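Local coordinates for hypothetical protein (Staphylococcus aureus subsp. aureus, PDB 1QYI) that is of unknown function but carries a region related to the haloacid dehalogenase (HAD) hydrolases, so a hydrolase activity of that superfamily is plausible, at residues A[91-96]-A[103-108]; A[218-223]-A[364-369]. All coordinates share one frame; numbering follows the deposited sequence.

Interaction 1: A[91-96]-A[103-108]; sequences DILKKL and AFMYQD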
loop_
_atom_site.group_PDB
_atom_site.type_symbol
_atom_site.label_atom_id
_atom_site.label_comp_id
_atom_site.label_asym_id
_atom_site.label_seq_id
_atom_site.Cartn_x
_atom_site.Cartn_y
_atom_site.Cartn_z
ATOM N N ASP A 91 -12.972 -18.400 13.214
ATOM C CA ASP A 91 -14.376 -18.761 13.060
ATOM C C ASP A 91 -14.562 -20.218 12.615
ATOM O O ASP A 91 -15.483 -20.911 13.063
ATOM C CB ASP A 91 -15.042 -17.802 12.063
ATOM C CG ASP A 91 -16.555 -17.857 12.120
ATOM O OD1 ASP A 91 -17.108 -18.035 13.232
ATOM O OD2 ASP A 91 -17.197 -17.680 11.064
ATOM N N ILE A 92 -13.684 -20.670 11.727
ATOM C CA ILE A 92 -13.717 -22.032 11.214
ATOM C C ILE A 92 -13.149 -22.986 12.274
ATOM O O ILE A 92 -13.592 -24.130 12.395
ATOM C CB ILE A 92 -12.884 -22.148 9.896
ATOM C CG1 ILE A 92 -13.453 -21.203 8.845
ATOM C CG2 ILE A 92 -12.916 -23.574 9.359
ATOM C CD1 ILE A 92 -12.657 -21.157 7.567
ATOM N N LEU A 93 -12.172 -22.513 13.044
ATOM C CA LEU A 93 -11.555 -23.337 14.080
ATOM C C LEU A 93 -12.457 -23.602 15.279
ATOM O O LEU A 93 -12.213 -24.536 16.043
ATOM C CB LEU A 93 -10.261 -22.700 14.574
ATOM C CG LEU A 93 -9.138 -22.661 13.552
ATOM C CD1 LEU A 93 -8.019 -21.808 14.102
ATOM C CD2 LEU A 93 -8.654 -24.066 13.243
ATOM N N LYS A 94 -13.489 -22.786 15.448
ATOM C CA LYS A 94 -14.404 -22.961 16.565
ATOM C C LYS A 94 -15.472 -24.000 16.216
ATOM O O LYS A 94 -16.405 -24.231 16.983
ATOM C CB LYS A 94 -15.052 -21.619 16.914
ATOM C CG LYS A 94 -15.824 -21.606 18.219
ATOM C CD LYS A 94 -16.309 -20.204 18.561
ATOM C CE LYS A 94 -17.295 -19.684 17.526
ATOM N NZ LYS A 94 -17.689 -18.269 17.787
ATOM N N LYS A 95 -15.323 -24.626 15.051
ATOM C CA LYS A 95 -16.260 -25.649 14.602
ATOM C C LYS A 95 -15.651 -27.046 14.768
ATOM O O LYS A 95 -16.342 -28.053 14.609
ATOM C CB LYS A 95 -16.643 -25.420 13.134
ATOM C CG LYS A 95 -17.274 -24.062 12.852
ATOM C CD LYS A 95 -18.715 -23.973 13.324
ATOM C CE LYS A 95 -19.668 -24.691 12.368
ATOM N NZ LYS A 95 -19.784 -23.994 11.039
ATOM N N LEU A 96 -14.359 -27.105 15.082
ATOM C CA LEU A 96 -13.673 -28.384 15.279
ATOM C C LEU A 96 -13.576 -28.674 16.774
ATOM O O LEU A 96 -13.851 -27.800 17.601
ATOM C CB LEU A 96 -12.261 -28.345 14.685
ATOM C CG LEU A 96 -12.058 -27.940 13.224
ATOM C CD1 LEU A 96 -10.578 -28.064 12.885
ATOM C CD2 LEU A 96 -12.896 -28.807 12.307
ATOM N N ALA A 103 -4.137 -29.203 17.483
ATOM C CA ALA A 103 -3.315 -29.806 16.446
ATOM C C ALA A 103 -2.814 -28.728 15.500
ATOM O O ALA A 103 -1.613 -28.539 15.328
ATOM C CB ALA A 103 -4.116 -30.843 15.677
ATOM N N PHE A 104 -3.752 -28.022 14.887
ATOM C CA PHE A 104 -3.427 -26.958 13.954
ATOM C C PHE A 104 -2.652 -25.843 14.653
ATOM O O PHE A 104 -1.773 -25.217 14.059
ATOM C CB PHE A 104 -4.719 -26.401 13.352
ATOM C CG PHE A 104 -4.533 -25.130 12.575
ATOM C CD1 PHE A 104 -4.081 -25.159 11.255
ATOM C CD2 PHE A 104 -4.783 -23.895 13.179
ATOM C CE1 PHE A 104 -3.878 -23.981 10.547
ATOM C CE2 PHE A 104 -4.584 -22.712 12.486
ATOM C CZ PHE A 104 -4.128 -22.754 11.163
HETATM N N MSE A 105 -2.969 -25.605 15.920
HETATM C CA MSE A 105 -2.308 -24.540 16.676
HETATM C C MSE A 105 -0.933 -24.885 17.242
HETATM O O MSE A 105 -0.155 -23.984 17.546
HETATM C CB MSE A 105 -3.204 -24.086 17.835
HETATM C CG MSE A 105 -4.580 -23.571 17.428
HETATM SE SE MSE A 105 -4.597 -21.725 16.817
HETATM C CE MSE A 105 -4.346 -20.855 18.534
ATOM N N TYR A 106 -0.620 -26.169 17.379
ATOM C CA TYR A 106 0.663 -26.542 17.971
ATOM C C TYR A 106 1.502 -27.592 17.234
ATOM O O TYR A 106 2.572 -27.981 17.710
ATOM C CB TYR A 106 0.415 -26.995 19.416
ATOM C CG TYR A 106 -0.299 -25.958 20.258
ATOM C CD1 TYR A 106 0.357 -24.798 20.663
ATOM C CD2 TYR A 106 -1.643 -26.110 20.608
ATOM C CE1 TYR A 106 -0.303 -23.811 21.393
ATOM C CE2 TYR A 106 -2.314 -25.123 21.341
ATOM C CZ TYR A 106 -1.635 -23.977 21.725
ATOM O OH TYR A 106 -2.281 -22.983 22.424
ATOM N N GLN A 107 1.023 -28.050 16.081
ATOM C CA GLN A 107 1.747 -29.055 15.302
ATOM C C GLN A 107 3.046 -28.432 14.769
ATOM O O GLN A 107 3.083 -27.252 14.402
ATOM C CB GLN A 107 0.871 -29.559 14.139
ATOM C CG GLN A 107 1.030 -31.045 13.756
ATOM C CD GLN A 107 0.350 -32.007 14.736
ATOM O OE1 GLN A 107 0.121 -33.183 14.421
ATOM N NE2 GLN A 107 0.033 -31.511 15.932
ATOM N N ASP A 108 4.106 -29.236 14.746
ATOM C CA ASP A 108 5.418 -28.800 14.279
ATOM C C ASP A 108 5.437 -28.448 12.794
ATOM O O ASP A 108 6.339 -27.749 12.340
ATOM C CB ASP A 108 6.464 -29.889 14.554
ATOM C CG ASP A 108 6.835 -29.997 16.027
ATOM O OD1 ASP A 108 5.923 -30.101 16.877
ATOM O OD2 ASP A 108 8.045 -29.984 16.336
#
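Leu93, on the last turn of helix 77-93, brings both of its methyl groups to the CD2 and CE2 atoms of the Phe104 ring, and this single leucine supplies nearly all that 91-96 brings to the contact. CD2 of Leu93 lies 3.9 Å from Phe104 CD2, while CD1 of Leu93 reaches Phe104 CE2, also at 3.9 Å. Both methyls thus meet the same two ring atoms, Leu93 CD1 lying near the pair of them and Leu93 CD2 coming in obliquely at Phe104 CD2. The two side chains cross at about a right angle, so they meet over a short patch and do not run alongside each other.

Torsions explain the meeting. In Phe104, CG stands opposite the backbone N (chi1 169°), which carries the ring out from helix 98-106 toward the leucine. Leu93 has the other choice, with CG opposite its carbonyl carbon (chi1 -67°).

Met105, present as selenomethionine, adds a looser flank. Its selenium SE comes to 4.4 Å from Leu93 CD1, a long apolar contact, with the chain folded at every torsion. Leu93 thus sits against consecutive residues of the neighbouring helix, ring and selenium both meeting CD1. No hydrogen bond crosses, and only 109 Å² is buried in total, but all three side chains are buried in the protein.

Leu93 itself opens a type I beta turn that runs to Leu96, after which the chain leads into helix 98-106, so two helices that follow one another in the chain pack together here. Around them, Lys94 forms a salt bridge with Glu158 of helix 144-158, Phe126 from a loop lies on Ile92 and Lys95, and Lys114 NZ of helix 111-115 hydrogen-bonds to the carbonyl oxygens of Phe104 and Gln107.

Interaction 2: A[218-223]-A[364-369]; sequences DEVKVL and NHLGEL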
loop_
_atom_site.group_PDB
_atom_site.type_symbol
_atom_site.label_atom_id
_atom_site.label_comp_id
_atom_site.label_asym_id
_atom_site.label_seq_id
_atom_site.Cartn_x
_atom_site.Cartn_y
_atom_site.Cartn_z
ATOM N N ASP A 218 -1.871 8.703 -22.176
ATOM C CA ASP A 218 -1.627 9.424 -23.419
ATOM C C ASP A 218 -1.775 10.937 -23.218
ATOM O O ASP A 218 -1.129 11.725 -23.912
ATOM C CB ASP A 218 -2.588 8.923 -24.498
ATOM C CG ASP A 218 -4.027 9.279 -24.203
ATOM O OD1 ASP A 218 -4.408 9.299 -23.012
ATOM O OD2 ASP A 218 -4.782 9.529 -25.165
ATOM N N GLU A 219 -2.619 11.337 -22.268
ATOM C CA GLU A 219 -2.835 12.755 -21.962
ATOM C C GLU A 219 -1.715 13.314 -21.078
ATOM O O GLU A 219 -1.305 14.463 -21.254
ATOM C CB GLU A 219 -4.179 12.947 -21.256
ATOM C CG GLU A 219 -5.224 13.709 -22.058
ATOM C CD GLU A 219 -6.557 13.836 -21.321
ATOM O OE1 GLU A 219 -7.247 12.803 -21.152
ATOM O OE2 GLU A 219 -6.908 14.963 -20.901
ATOM N N VAL A 220 -1.226 12.510 -20.130
ATOM C CA VAL A 220 -0.151 12.963 -19.250
ATOM C C VAL A 220 1.191 12.930 -19.977
ATOM O O VAL A 220 2.093 13.686 -19.640
ATOM C CB VAL A 220 -0.036 12.112 -17.939
ATOM C CG1 VAL A 220 -1.408 11.797 -17.392
ATOM C CG2 VAL A 220 0.764 10.859 -18.188
ATOM N N LYS A 221 1.320 12.065 -20.978
ATOM C CA LYS A 221 2.566 11.981 -21.725
ATOM C C LYS A 221 2.803 13.273 -22.499
ATOM O O LYS A 221 3.942 13.601 -22.829
ATOM C CB LYS A 221 2.546 10.800 -22.693
ATOM C CG LYS A 221 2.823 9.441 -22.072
ATOM C CD LYS A 221 2.591 8.344 -23.106
ATOM C CE LYS A 221 2.939 6.962 -22.563
ATOM N NZ LYS A 221 2.509 5.868 -23.487
ATOM N N VAL A 222 1.725 14.002 -22.793
ATOM C CA VAL A 222 1.825 15.277 -23.509
ATOM C C VAL A 222 2.119 16.396 -22.515
ATOM O O VAL A 222 2.844 17.341 -22.820
ATOM C CB VAL A 222 0.510 15.624 -24.253
ATOM C CG1 VAL A 222 0.635 16.996 -24.912
ATOM C CG2 VAL A 222 0.199 14.567 -25.303
ATOM N N LEU A 223 1.536 16.281 -21.325
ATOM C CA LEU A 223 1.732 17.259 -20.264
ATOM C C LEU A 223 3.172 17.219 -19.782
ATOM O O LEU A 223 3.806 18.257 -19.612
ATOM C CB LEU A 223 0.784 16.969 -19.095
ATOM C CG LEU A 223 1.116 17.539 -17.705
ATOM C CD1 LEU A 223 1.099 19.069 -17.731
ATOM C CD2 LEU A 223 0.114 16.995 -16.693
ATOM N N ASN A 364 -7.790 20.128 -9.363
ATOM C CA ASN A 364 -8.668 18.954 -9.325
ATOM C C ASN A 364 -7.913 17.685 -9.676
ATOM O O ASN A 364 -8.120 16.642 -9.063
ATOM C CB ASN A 364 -9.853 19.106 -10.279
ATOM C CG ASN A 364 -10.888 20.090 -9.779
ATOM O OD1 ASN A 364 -11.463 19.924 -8.703
ATOM N ND2 ASN A 364 -11.138 21.125 -10.568
ATOM N N HIS A 365 -7.047 17.774 -10.678
ATOM C CA HIS A 365 -6.250 16.628 -11.107
ATOM C C HIS A 365 -5.006 17.065 -11.884
ATOM O O HIS A 365 -4.870 18.229 -12.262
ATOM C CB HIS A 365 -7.117 15.676 -11.944
ATOM C CG HIS A 365 -7.822 16.345 -13.083
ATOM N ND1 HIS A 365 -7.166 16.798 -14.202
ATOM C CD2 HIS A 365 -9.135 16.642 -13.263
ATOM C CE1 HIS A 365 -8.041 17.346 -15.035
ATOM N NE2 HIS A 365 -9.238 17.261 -14.484
ATOM N N LEU A 366 -4.101 16.124 -12.111
ATOM C CA LEU A 366 -2.860 16.404 -12.823
ATOM C C LEU A 366 -3.029 17.238 -14.092
ATOM O O LEU A 366 -2.121 17.966 -14.482
ATOM C CB LEU A 366 -2.151 15.097 -13.181
ATOM C CG LEU A 366 -0.723 15.248 -13.711
ATOM C CD1 LEU A 366 0.149 15.864 -12.630
ATOM C CD2 LEU A 366 -0.171 13.891 -14.140
ATOM N N GLY A 367 -4.184 17.129 -14.739
ATOM C CA GLY A 367 -4.411 17.873 -15.966
ATOM C C GLY A 367 -4.463 19.380 -15.785
ATOM O O GLY A 367 -3.872 20.140 -16.561
ATOM N N GLU A 368 -5.173 19.805 -14.748
ATOM C CA GLU A 368 -5.337 21.213 -14.433
ATOM C C GLU A 368 -4.050 21.859 -13.941
ATOM O O GLU A 368 -4.066 22.975 -13.418
ATOM C CB GLU A 368 -6.440 21.381 -13.381
ATOM C CG GLU A 368 -7.848 21.244 -13.944
ATOM C CD GLU A 368 -8.929 21.357 -12.879
ATOM O OE1 GLU A 368 -8.699 22.063 -11.868
ATOM O OE2 GLU A 368 -10.019 20.758 -13.064
ATOM N N LEU A 369 -2.934 21.163 -14.120
ATOM C CA LEU A 369 -1.637 21.676 -13.678
ATOM C C LEU A 369 -1.142 22.837 -14.538
ATOM O O LEU A 369 -0.385 23.688 -14.065
ATOM C CB LEU A 369 -0.595 20.554 -13.680
ATOM C CG LEU A 369 0.839 20.941 -13.311
ATOM C CD1 LEU A 369 0.884 21.460 -11.879
ATOM C CD2 LEU A 369 1.750 19.735 -13.458
#
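Leu223 pokes one methyl into the bend of the chain at Leu366, and this is the tightest fit between helix 217-229 and the loop that follows strand 361-363. Its CD2 rests 3.6 Å from CG of Leu366, and also lies 3.3 Å from the Leu366 carbonyl oxygen O, so the methyl is lodged between that residue's branch point and its backbone. Leu223 and Leu366 each carry CG opposite the backbone N (chi1 160° and -170°), and their forked ends slant across one another.

The Leu366 fork is also a bump: CD2 of Leu366 fits between Leu223 and Val220, one turn back along the helix, with Val220 CG1 4.1 Å from Leu366 CD2. Here the side chains cross at about a right angle. Farther along the loop, Leu369 meets the other methyl of Leu223 more loosely, its CD2 standing 4.4 Å from Leu223 CD1. The backbones come nearest at Val220 and Gly367, whose CA atoms are 7.3 Å apart.

Leu366 and Leu369 also touch Phe6, which packs the loop against strand 3-6 of the parallel sheet. No hydrogen bond or salt bridge joins the segments; cohesion here is mostly that of buried aliphatic groups, with one methyl resting against the Leu366 carbonyl oxygen, and it depends on shape and exclusion of water.

The two contacts lie on opposite sides of the chain's centre, with their own centres 53 Å apart and nearest atoms about 41 Å apart, so neither touches the other. Interaction 1 comes first and closes before interaction 2 opens. It is local, pairing successive helices 77-93 and 98-106 in a helical part of the chain away from the sheet. Interaction 2 spans more than 140 residues, bringing helix 217-229 against the loop between strand 361-363 and helix 369-373, beside the six-stranded parallel sheet. One therefore packs an all-helical region, the other the alpha/beta region that carries the HAD-like sequence.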